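PDB 5N9X: adenylation domain from Streptomyces sp., which is a member of the ANL superfamily of AMP-binding proteins, with a large N-terminal domain and a smaller C-terminal one, here holding ATP and threonine. Local coordinates for residues F344-V349 with G414-Q419; S335-P340 with D406-R411; V184-E189 with A367-S372. All coordinates share one frame; numbering follows the deposited sequence.

Interaction 1 of 3, residues F344-V349 with G414-Q419. With ATP (adenosine-5'-triphosphate), chain D.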
loop_
_atom_site.group_PDB
_atom_site.type_symbol
_atom_site.label_atom_id
_atom_site.label_comp_id
_atom_site.label_asym_id
_atom_site.label_seq_id
_atom_site.Cartn_x
_atom_site.Cartn_y
_atom_site.Cartn_z
ATOM N N PHE A 344 15.728 -6.447 8.610
ATOM C CA PHE A 344 14.868 -7.379 9.335
ATOM C C PHE A 344 15.493 -8.658 9.837
ATOM O O PHE A 344 16.280 -9.306 9.141
ATOM C CB PHE A 344 13.692 -7.793 8.449
ATOM C CG PHE A 344 12.778 -6.678 8.126
ATOM C CD1 PHE A 344 11.772 -6.334 9.020
ATOM C CD2 PHE A 344 12.898 -5.974 6.926
ATOM C CE1 PHE A 344 10.906 -5.298 8.736
ATOM C CE2 PHE A 344 12.033 -4.935 6.637
ATOM C CZ PHE A 344 11.036 -4.596 7.541
ATOM N N THR A 345 15.078 -9.057 11.030
ATOM C CA THR A 345 15.150 -10.470 11.383
ATOM C C THR A 345 13.707 -10.974 11.462
ATOM O O THR A 345 12.776 -10.191 11.646
ATOM C CB THR A 345 15.912 -10.729 12.693
ATOM O OG1 THR A 345 15.152 -10.240 13.795
ATOM C CG2 THR A 345 17.234 -10.045 12.666
ATOM N N HIS A 346 13.519 -12.278 11.311
ATOM C CA HIS A 346 12.177 -12.843 11.229
ATOM C C HIS A 346 12.077 -14.248 11.805
ATOM O O HIS A 346 13.082 -14.898 12.068
ATOM C CB HIS A 346 11.715 -12.854 9.772
ATOM C CG HIS A 346 12.371 -13.916 8.942
ATOM N ND1 HIS A 346 13.703 -13.861 8.581
ATOM C CD2 HIS A 346 11.880 -15.053 8.391
ATOM C CE1 HIS A 346 14.002 -14.916 7.847
ATOM N NE2 HIS A 346 12.915 -15.656 7.718
ATOM N N ARG A 347 10.839 -14.694 11.990
ATOM C CA ARG A 347 10.503 -16.031 12.454
ATOM C C ARG A 347 9.338 -16.511 11.588
ATOM O O ARG A 347 8.555 -15.702 11.096
ATOM C CB ARG A 347 10.114 -16.022 13.951
ATOM C CG ARG A 347 11.276 -15.967 14.955
ATOM C CD ARG A 347 10.796 -16.168 16.408
ATOM N NE ARG A 347 10.493 -17.572 16.735
ATOM C CZ ARG A 347 9.462 -17.994 17.476
ATOM N NH1 ARG A 347 8.599 -17.139 17.998
ATOM N NH2 ARG A 347 9.295 -19.291 17.690
ATOM N N ILE A 348 9.236 -17.816 11.388
ATOM C CA ILE A 348 8.061 -18.415 10.789
ATOM C C ILE A 348 7.504 -19.320 11.869
ATOM O O ILE A 348 8.148 -20.291 12.235
ATOM C CB ILE A 348 8.398 -19.204 9.516
ATOM C CG1 ILE A 348 9.287 -18.353 8.603
ATOM C CG2 ILE A 348 7.139 -19.617 8.806
ATOM C CD1 ILE A 348 9.820 -19.074 7.355
ATOM N N VAL A 349 6.327 -18.987 12.395
ATOM C CA VAL A 349 5.892 -19.516 13.684
ATOM C C VAL A 349 4.632 -20.396 13.622
ATOM O O VAL A 349 3.622 -20.044 13.008
ATOM C CB VAL A 349 5.656 -18.359 14.689
ATOM C CG1 VAL A 349 5.791 -18.848 16.109
ATOM C CG2 VAL A 349 6.672 -17.252 14.459
ATOM N N GLY A 414 16.016 -20.793 0.720
ATOM C CA GLY A 414 15.871 -19.698 1.660
ATOM C C GLY A 414 14.840 -18.627 1.319
ATOM O O GLY A 414 14.669 -17.676 2.097
ATOM N N ASP A 415 14.158 -18.764 0.177
ATOM C CA ASP A 415 13.107 -17.809 -0.214
ATOM C C ASP A 415 11.807 -18.026 0.529
ATOM O O ASP A 415 11.424 -19.161 0.809
ATOM C CB ASP A 415 12.806 -17.872 -1.717
ATOM C CG ASP A 415 13.773 -17.076 -2.534
ATOM O OD1 ASP A 415 14.318 -16.103 -1.992
ATOM O OD2 ASP A 415 13.956 -17.389 -3.727
ATOM N N LEU A 416 11.107 -16.938 0.821
ATOM C CA LEU A 416 9.770 -17.075 1.366
ATOM C C LEU A 416 8.743 -17.202 0.245
ATOM O O LEU A 416 8.837 -16.540 -0.783
ATOM C CB LEU A 416 9.443 -15.903 2.281
ATOM C CG LEU A 416 10.415 -15.794 3.446
ATOM C CD1 LEU A 416 9.990 -14.709 4.424
ATOM C CD2 LEU A 416 10.492 -17.138 4.148
ATOM N N VAL A 417 7.794 -18.103 0.441
ATOM C CA VAL A 417 6.654 -18.242 -0.439
ATOM C C VAL A 417 5.417 -17.877 0.377
ATOM O O VAL A 417 5.260 -18.340 1.505
ATOM C CB VAL A 417 6.530 -19.675 -1.001
ATOM C CG1 VAL A 417 5.280 -19.807 -1.887
ATOM C CG2 VAL A 417 7.776 -20.057 -1.765
ATOM N N TYR A 418 4.553 -17.034 -0.181
ATOM C CA TYR A 418 3.404 -16.533 0.554
ATOM C C TYR A 418 2.227 -17.488 0.390
ATOM O O TYR A 418 1.860 -17.840 -0.736
ATOM C CB TYR A 418 3.028 -15.113 0.083
ATOM C CG TYR A 418 1.733 -14.601 0.684
ATOM C CD1 TYR A 418 1.725 -13.963 1.919
ATOM C CD2 TYR A 418 0.523 -14.762 0.022
ATOM C CE1 TYR A 418 0.555 -13.505 2.482
ATOM C CE2 TYR A 418 -0.646 -14.307 0.563
ATOM C CZ TYR A 418 -0.630 -13.680 1.806
ATOM O OH TYR A 418 -1.808 -13.218 2.353
ATOM N N GLN A 419 1.620 -17.883 1.511
ATOM C CA GLN A 419 0.508 -18.839 1.472
ATOM C C GLN A 419 -0.860 -18.169 1.584
ATOM O O GLN A 419 -1.748 -18.425 0.756
ATOM C CB GLN A 419 0.681 -19.898 2.566
ATOM C CG GLN A 419 2.021 -20.625 2.488
ATOM C CD GLN A 419 2.150 -21.490 1.233
ATOM O OE1 GLN A 419 1.148 -21.895 0.631
ATOM N NE2 GLN A 419 3.387 -21.784 0.841
HETATM P PG ATP D . -4.373 -4.237 8.248
HETATM O O1G ATP D . -4.023 -5.664 8.657
HETATM O O2G ATP D . -5.575 -3.676 8.943
HETATM O O3G ATP D . -3.221 -3.251 8.335
HETATM P PB ATP D . -3.975 -4.449 5.357
HETATM O O1B ATP D . -3.524 -5.911 5.437
HETATM O O2B ATP D . -4.559 -3.913 4.090
HETATM O O3B ATP D . -4.911 -4.291 6.684
HETATM P PA ATP D . -1.646 -3.028 4.859
HETATM O O1A ATP D . -0.423 -2.862 5.729
HETATM O O2A ATP D . -2.009 -1.898 3.901
HETATM O O3A ATP D . -2.869 -3.386 5.818
HETATM O "O5'" ATP D . -1.652 -4.434 4.025
HETATM C "C5'" ATP D . -0.672 -5.466 4.147
HETATM C "C4'" ATP D . -1.298 -6.827 3.837
HETATM O "O4'" ATP D . -1.330 -7.075 2.439
HETATM C "C3'" ATP D . -0.609 -8.010 4.493
HETATM O "O3'" ATP D . -1.440 -8.424 5.572
HETATM C "C2'" ATP D . -0.549 -9.090 3.443
HETATM O "O2'" ATP D . -1.569 -10.044 3.725
HETATM C "C1'" ATP D . -0.894 -8.407 2.137
HETATM N N9 ATP D . 0.288 -8.327 1.224
HETATM C C8 ATP D . 1.082 -7.244 1.064
HETATM N N7 ATP D . 2.072 -7.454 0.167
HETATM C C5 ATP D . 1.917 -8.710 -0.287
HETATM C C6 ATP D . 2.632 -9.561 -1.264
HETATM N N6 ATP D . 3.708 -9.086 -1.920
HETATM N N1 ATP D . 2.177 -10.815 -1.463
HETATM C C2 ATP D . 1.116 -11.276 -0.770
HETATM N N3 ATP D . 0.396 -10.566 0.128
HETATM C C4 ATP D . 0.746 -9.287 0.415
#
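With CG1 of Ile348 anti to its carbonyl carbon (chi1 -48°) and CG of Leu416 anti to its own (chi1 -59°), each side chain reaches inward from its strand and the two meet across a branched or curled sheet. Its form is consistent with the distorted beta-barrel subdomain of the ANL fold, and the pair illustrates how side chains of strands that are not paired can still meet across such a sheet: the strands at 345-349 and 416-421 are not hydrogen-bonded neighbours, yet their side chains touch. The nearest alpha carbons, those of Ile348 and Leu416, stand 9.7 Å apart, so branched aliphatic tips must span the gap. Ile348 CD1 comes to 3.8 Å from Leu416 CD2 as the two side chains run past each other in opposite directions. The second methyl of the leucine is used as well, since Leu416 CD1 approaches His346 CD2 at 4.4 Å, meeting the imidazole obliquely. One leucine thus serves two alternate residues of the opposing strand, and only 93 Å² is buried in all. Around this small apolar meeting, Ile348 also rests on Val408, while His346 packs on Pro340. Arg347, turned to the other side of its strand, forms a salt bridge with Asp355.

Two residues beyond Leu416, Tyr418 carries the same strand to the nucleotide. Its CG lies anti to the backbone N (chi1 173°), which presents one ring face to the adenine, with C2 of ATP poised 3.5 Å above the centre of the phenol ring.

Interaction 2 of 3, residues S335-P340 with D406-R411. With ATP (adenosine-5'-triphosphate), chain D.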
loop_
_atom_site.group_PDB
_atom_site.type_symbol
_atom_site.label_atom_id
_atom_site.label_comp_id
_atom_site.label_asym_id
_atom_site.label_seq_id
_atom_site.Cartn_x
_atom_site.Cartn_y
_atom_site.Cartn_z
ATOM N N SER A 335 3.646 -18.178 -5.156
ATOM C CA SER A 335 3.856 -16.756 -4.914
ATOM C C SER A 335 5.125 -16.478 -4.112
ATOM O O SER A 335 5.097 -16.452 -2.874
ATOM C CB SER A 335 2.653 -16.176 -4.175
ATOM O OG SER A 335 2.652 -14.766 -4.269
ATOM N N VAL A 336 6.235 -16.256 -4.803
ATOM C CA VAL A 336 7.497 -16.006 -4.104
ATOM C C VAL A 336 7.638 -14.530 -3.708
ATOM O O VAL A 336 7.549 -13.636 -4.560
ATOM C CB VAL A 336 8.706 -16.419 -4.953
ATOM C CG1 VAL A 336 9.958 -16.503 -4.086
ATOM C CG2 VAL A 336 8.436 -17.757 -5.623
ATOM N N ILE A 337 7.837 -14.289 -2.409
ATOM C CA ILE A 337 8.022 -12.939 -1.899
ATOM C C ILE A 337 9.486 -12.730 -1.561
ATOM O O ILE A 337 9.914 -11.613 -1.313
ATOM C CB ILE A 337 7.129 -12.639 -0.651
ATOM C CG1 ILE A 337 7.557 -13.462 0.567
ATOM C CG2 ILE A 337 5.674 -12.878 -0.969
ATOM C CD1 ILE A 337 6.489 -13.566 1.630
ATOM N N GLY A 338 10.255 -13.814 -1.552
ATOM C CA GLY A 338 11.709 -13.712 -1.435
ATOM C C GLY A 338 12.264 -13.644 -0.019
ATOM O O GLY A 338 11.846 -14.412 0.835
ATOM N N ARG A 339 13.212 -12.739 0.224
ATOM C CA ARG A 339 13.831 -12.572 1.549
ATOM C C ARG A 339 13.486 -11.254 2.230
ATOM O O ARG A 339 13.290 -10.258 1.562
ATOM C CB ARG A 339 15.354 -12.675 1.444
ATOM C CG ARG A 339 15.986 -13.576 2.495
ATOM C CD ARG A 339 17.351 -14.075 2.063
ATOM N NE ARG A 339 17.267 -15.455 1.600
ATOM C CZ ARG A 339 17.506 -15.832 0.345
ATOM N NH1 ARG A 339 17.855 -14.928 -0.564
ATOM N NH2 ARG A 339 17.399 -17.111 -0.003
ATOM N N PRO A 340 13.426 -11.248 3.564
ATOM C CA PRO A 340 13.272 -9.996 4.311
ATOM C C PRO A 340 14.297 -8.933 3.905
ATOM O O PRO A 340 15.428 -9.292 3.600
ATOM C CB PRO A 340 13.487 -10.441 5.758
ATOM C CG PRO A 340 12.913 -11.838 5.781
ATOM C CD PRO A 340 13.302 -12.432 4.440
ATOM N N ASP A 406 0.171 -13.301 8.634
ATOM C CA ASP A 406 0.299 -13.864 7.289
ATOM C C ASP A 406 0.995 -15.213 7.353
ATOM O O ASP A 406 1.953 -15.383 8.109
ATOM C CB ASP A 406 1.081 -12.909 6.381
ATOM C CG ASP A 406 0.229 -11.786 5.828
ATOM O OD1 ASP A 406 -0.775 -12.083 5.149
ATOM O OD2 ASP A 406 0.554 -10.606 6.083
ATOM N N LEU A 407 0.517 -16.163 6.560
ATOM C CA LEU A 407 1.138 -17.488 6.474
ATOM C C LEU A 407 2.140 -17.580 5.319
ATOM O O LEU A 407 1.796 -17.290 4.167
ATOM C CB LEU A 407 0.055 -18.576 6.315
ATOM C CG LEU A 407 -1.057 -18.542 7.369
ATOM C CD1 LEU A 407 -2.092 -19.619 7.144
ATOM C CD2 LEU A 407 -0.464 -18.669 8.763
ATOM N N VAL A 408 3.371 -17.980 5.640
ATOM C CA VAL A 408 4.432 -18.211 4.659
ATOM C C VAL A 408 5.198 -19.519 4.933
ATOM O O VAL A 408 5.070 -20.115 6.014
ATOM C CB VAL A 408 5.464 -17.052 4.638
ATOM C CG1 VAL A 408 4.782 -15.718 4.482
ATOM C CG2 VAL A 408 6.302 -17.059 5.899
ATOM N N SER A 409 6.001 -19.950 3.953
ATOM C CA SER A 409 6.951 -21.059 4.140
ATOM C C SER A 409 8.335 -20.675 3.647
ATOM O O SER A 409 8.469 -19.884 2.714
ATOM C CB SER A 409 6.493 -22.332 3.413
ATOM O OG SER A 409 5.866 -22.028 2.186
ATOM N N ARG A 410 9.362 -21.212 4.292
ATOM C CA ARG A 410 10.713 -21.093 3.770
ATOM C C ARG A 410 10.978 -22.284 2.847
ATOM O O ARG A 410 11.055 -23.423 3.328
ATOM C CB ARG A 410 11.747 -21.054 4.894
ATOM C CG ARG A 410 13.170 -21.138 4.379
ATOM C CD ARG A 410 14.168 -21.627 5.420
ATOM N NE ARG A 410 15.309 -22.244 4.740
ATOM C CZ ARG A 410 16.587 -21.929 4.942
ATOM N NH1 ARG A 410 16.925 -21.000 5.831
ATOM N NH2 ARG A 410 17.533 -22.555 4.252
ATOM N N ARG A 411 11.084 -22.023 1.540
ATOM C CA ARG A 411 11.400 -23.046 0.536
ATOM C C ARG A 411 12.899 -23.306 0.581
ATOM O O ARG A 411 13.659 -22.443 1.028
ATOM C CB ARG A 411 10.978 -22.607 -0.889
ATOM C CG ARG A 411 12.077 -21.852 -1.702
ATOM C CD ARG A 411 11.564 -21.116 -2.963
ATOM N NE ARG A 411 10.453 -21.813 -3.612
ATOM C CZ ARG A 411 9.949 -21.519 -4.811
ATOM N NH1 ARG A 411 10.465 -20.533 -5.537
ATOM N NH2 ARG A 411 8.925 -22.231 -5.286
HETATM P PG ATP D . -4.373 -4.237 8.248
HETATM O O1G ATP D . -4.023 -5.664 8.657
HETATM O O2G ATP D . -5.575 -3.676 8.943
HETATM O O3G ATP D . -3.221 -3.251 8.335
HETATM P PB ATP D . -3.975 -4.449 5.357
HETATM O O1B ATP D . -3.524 -5.911 5.437
HETATM O O2B ATP D . -4.559 -3.913 4.090
HETATM O O3B ATP D . -4.911 -4.291 6.684
HETATM P PA ATP D . -1.646 -3.028 4.859
HETATM O O1A ATP D . -0.423 -2.862 5.729
HETATM O O2A ATP D . -2.009 -1.898 3.901
HETATM O O3A ATP D . -2.869 -3.386 5.818
HETATM O "O5'" ATP D . -1.652 -4.434 4.025
HETATM C "C5'" ATP D . -0.672 -5.466 4.147
HETATM C "C4'" ATP D . -1.298 -6.827 3.837
HETATM O "O4'" ATP D . -1.330 -7.075 2.439
HETATM C "C3'" ATP D . -0.609 -8.010 4.493
HETATM O "O3'" ATP D . -1.440 -8.424 5.572
HETATM C "C2'" ATP D . -0.549 -9.090 3.443
HETATM O "O2'" ATP D . -1.569 -10.044 3.725
HETATM C "C1'" ATP D . -0.894 -8.407 2.137
HETATM N N9 ATP D . 0.288 -8.327 1.224
HETATM C C8 ATP D . 1.082 -7.244 1.064
HETATM N N7 ATP D . 2.072 -7.454 0.167
HETATM C C5 ATP D . 1.917 -8.710 -0.287
HETATM C C6 ATP D . 2.632 -9.561 -1.264
HETATM N N6 ATP D . 3.708 -9.086 -1.920
HETATM N N1 ATP D . 2.177 -10.815 -1.463
HETATM C C2 ATP D . 1.116 -11.276 -0.770
HETATM N N3 ATP D . 0.396 -10.566 0.128
HETATM C C4 ATP D . 0.746 -9.287 0.415
#
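Asp406 OD1 accepts a hydrogen bond from the ribose hydroxyl O2' of ATP at 2.6 Å and is also hydrogen-bonded to Tyr418 OH. The second carboxylate oxygen, Asp406 OD2, takes O3' of ATP at 3.0 Å and is hydrogen-bonded to Tyr311 OH, so four hydroxyls fix the rotation of the group and the two ribose oxygens are read together. Behind this polar end, the strand of Asp406 packs on segment 335-340 with no hydrogen bond between them, because strand 416-421 runs between the two and pairs with both. Apolar tips bridge the gap: Ile337 CD1 meets Val408 CG1 at 4.0 Å, the side chains crossing at about a right angle. With CG1 of Ile337 between its backbone N and carbonyl carbon (chi1 68°), CD1 is turned to Val408 and CG2 to the adenine, 4.1 Å from ATP N1. At the far end, Val336 CG2 lies 3.4 Å from Arg411 NH1, approaching the guanidinium obliquely. Ile337 and Gly338 both face Leu416, forming a classic beta bulge in the pairing of strands 336-340 and 416-421. An aspartate holding both ribose hydroxyls from a strand of the sheet is characteristic of the nucleotide pocket of ANL proteins.

Interaction 3 of 3, residues V184-E189 with A367-S372; sequences VTALFE and AGPQVS
The carboxamide of Gln370 is sandwiched: Leu187 covers one face and the ring of Phe344 the other. Leu187 CA stands almost straight above the amide carbon, 3.6 Å from Gln370 CD, and on the same side Leu187 CD1 slants in to 3.5 Å from Gln370 NE2. From the opposite face, Phe344 CE2 comes to 3.4 Å from Gln370 OE1. The amide nitrogen itself is satisfied by two carbonyls, His319 O and Thr316 O, which anchor a buried polar end among apolar neighbours. Gln370 reaches this slot because CG is anti to its carbonyl carbon (chi1 -76°) and the chain runs extended beyond it. The side chain of Leu187 is also about 9 Å from the bound threonine. Nearer the backbone, the methyl of Ala186 nestles between two residues of the turn, with Ala186 CB 3.9 Å from both Pro369 CB and Gln370 CG. No hydrogen bond joins the segments directly, although Asn183, in the same helix, donates to Pro369 O. The bond from Val371 N to Gly368 O, at 3.2 Å, closes the turn. The arrangement is that of a type I beta turn, following strand 362-367, packed on helix 181-191 of the AMP-binding domain.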
loop_
_atom_site.group_PDB
_atom_site.type_symbol
_atom_site.label_atom_id
_atom_site.label_comp_id
_atom_site.label_asym_id
_atom_site.label_seq_id
_atom_site.Cartn_x
_atom_site.Cartn_y
_atom_site.Cartn_z
ATOM N N VAL A 184 10.972 5.129 8.127
ATOM C CA VAL A 184 11.096 5.342 6.690
ATOM C C VAL A 184 12.541 5.411 6.177
ATOM O O VAL A 184 12.849 4.834 5.124
ATOM C CB VAL A 184 10.396 6.629 6.193
ATOM C CG1 VAL A 184 10.208 6.524 4.689
ATOM C CG2 VAL A 184 9.054 6.815 6.843
ATOM N N THR A 185 13.421 6.121 6.888
ATOM C CA THR A 185 14.802 6.197 6.430
ATOM C C THR A 185 15.440 4.801 6.489
ATOM O O THR A 185 16.219 4.455 5.600
ATOM C CB THR A 185 15.647 7.294 7.202
ATOM O OG1 THR A 185 15.664 7.056 8.615
ATOM C CG2 THR A 185 15.091 8.693 6.921
ATOM N N ALA A 186 15.080 3.971 7.465
ATOM C CA ALA A 186 15.556 2.580 7.446
ATOM C C ALA A 186 15.055 1.812 6.210
ATOM O O ALA A 186 15.771 0.963 5.692
ATOM C CB ALA A 186 15.148 1.836 8.725
ATOM N N LEU A 187 13.846 2.105 5.740
ATOM C CA LEU A 187 13.328 1.477 4.517
ATOM C C LEU A 187 14.279 1.691 3.314
ATOM O O LEU A 187 14.741 0.735 2.682
ATOM C CB LEU A 187 11.922 2.013 4.185
ATOM C CG LEU A 187 11.392 1.559 2.806
ATOM C CD1 LEU A 187 11.247 0.046 2.740
ATOM C CD2 LEU A 187 10.103 2.229 2.412
ATOM N N PHE A 188 14.589 2.951 3.027
ATOM C CA PHE A 188 15.429 3.281 1.872
ATOM C C PHE A 188 16.859 2.836 2.052
ATOM O O PHE A 188 17.487 2.449 1.077
ATOM C CB PHE A 188 15.343 4.785 1.548
ATOM C CG PHE A 188 14.036 5.161 0.910
ATOM C CD1 PHE A 188 13.865 5.057 -0.471
ATOM C CD2 PHE A 188 12.939 5.525 1.702
ATOM C CE1 PHE A 188 12.646 5.365 -1.053
ATOM C CE2 PHE A 188 11.719 5.827 1.127
ATOM C CZ PHE A 188 11.569 5.741 -0.250
ATOM N N GLU A 189 17.379 2.842 3.275
ATOM C CA GLU A 189 18.680 2.198 3.459
ATOM C C GLU A 189 18.618 0.679 3.164
ATOM O O GLU A 189 19.486 0.155 2.479
ATOM C CB GLU A 189 19.253 2.460 4.856
ATOM C CG GLU A 189 20.797 2.427 4.894
ATOM C CD GLU A 189 21.460 3.572 4.088
ATOM O OE1 GLU A 189 21.099 4.749 4.313
ATOM O OE2 GLU A 189 22.342 3.289 3.228
ATOM N N ALA A 367 11.121 -8.368 12.974
ATOM C CA ALA A 367 11.782 -7.440 13.883
ATOM C C ALA A 367 12.777 -6.577 13.122
ATOM O O ALA A 367 13.332 -7.016 12.107
ATOM C CB ALA A 367 12.483 -8.187 14.978
ATOM N N GLY A 368 13.034 -5.370 13.625
ATOM C CA GLY A 368 14.013 -4.486 13.008
ATOM C C GLY A 368 13.635 -3.009 13.060
ATOM O O GLY A 368 12.582 -2.647 13.580
ATOM N N PRO A 369 14.488 -2.144 12.490
ATOM C CA PRO A 369 14.289 -0.685 12.554
ATOM C C PRO A 369 13.125 -0.143 11.708
ATOM O O PRO A 369 12.778 1.025 11.883
ATOM C CB PRO A 369 15.627 -0.141 12.050
ATOM C CG PRO A 369 16.133 -1.218 11.112
ATOM C CD PRO A 369 15.704 -2.514 11.741
ATOM N N GLN A 370 12.536 -0.947 10.821
ATOM C CA GLN A 370 11.350 -0.509 10.074
ATOM C C GLN A 370 10.037 -0.811 10.799
ATOM O O GLN A 370 8.976 -0.325 10.405
ATOM C CB GLN A 370 11.291 -1.157 8.689
ATOM C CG GLN A 370 12.227 -0.581 7.649
ATOM C CD GLN A 370 12.203 -1.403 6.354
ATOM O OE1 GLN A 370 13.254 -1.865 5.873
ATOM N NE2 GLN A 370 10.996 -1.588 5.788
ATOM N N VAL A 371 10.095 -1.643 11.829
ATOM C CA VAL A 371 8.881 -1.966 12.562
ATOM C C VAL A 371 8.375 -0.761 13.400
ATOM O O VAL A 371 9.086 -0.231 14.258
ATOM C CB VAL A 371 9.080 -3.201 13.486
ATOM C CG1 VAL A 371 7.778 -3.536 14.201
ATOM C CG2 VAL A 371 9.588 -4.420 12.682
ATOM N N SER A 372 7.139 -0.349 13.128
ATOM C CA SER A 372 6.448 0.699 13.901
ATOM C C SER A 372 6.375 0.479 15.409
ATOM O O SER A 372 6.577 -0.619 15.897
ATOM C CB SER A 372 5.024 0.869 13.375
ATOM O OG SER A 372 4.159 -0.112 13.908
#

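In the fold
Interactions 1 and 2 belong to one branched or curled sheet, their centres 5 Å apart, and strand 416-421 is shared: it supplies one side of interaction 1 and pairs with both strands of interaction 2. Leu416 N lies 2.6 Å from Gly338 O, and Gln419 N 2.7 Å from Leu407 O, both probable hydrogen bonds. Both join aliphatic tips, with an imidazole beside them in interaction 1 and a guanidinium in interaction 2, and both touch ATP; interaction 2 is buried, interaction 1 only partly. Interaction 3, about 17 Å from interaction 1 between centres, sets a helix against a turn and is also partly buried, pairing apolar surface with an amide. Thr345 O and Ala367 N, 2.8 Å apart and probably hydrogen-bonded, tie it to the sheet.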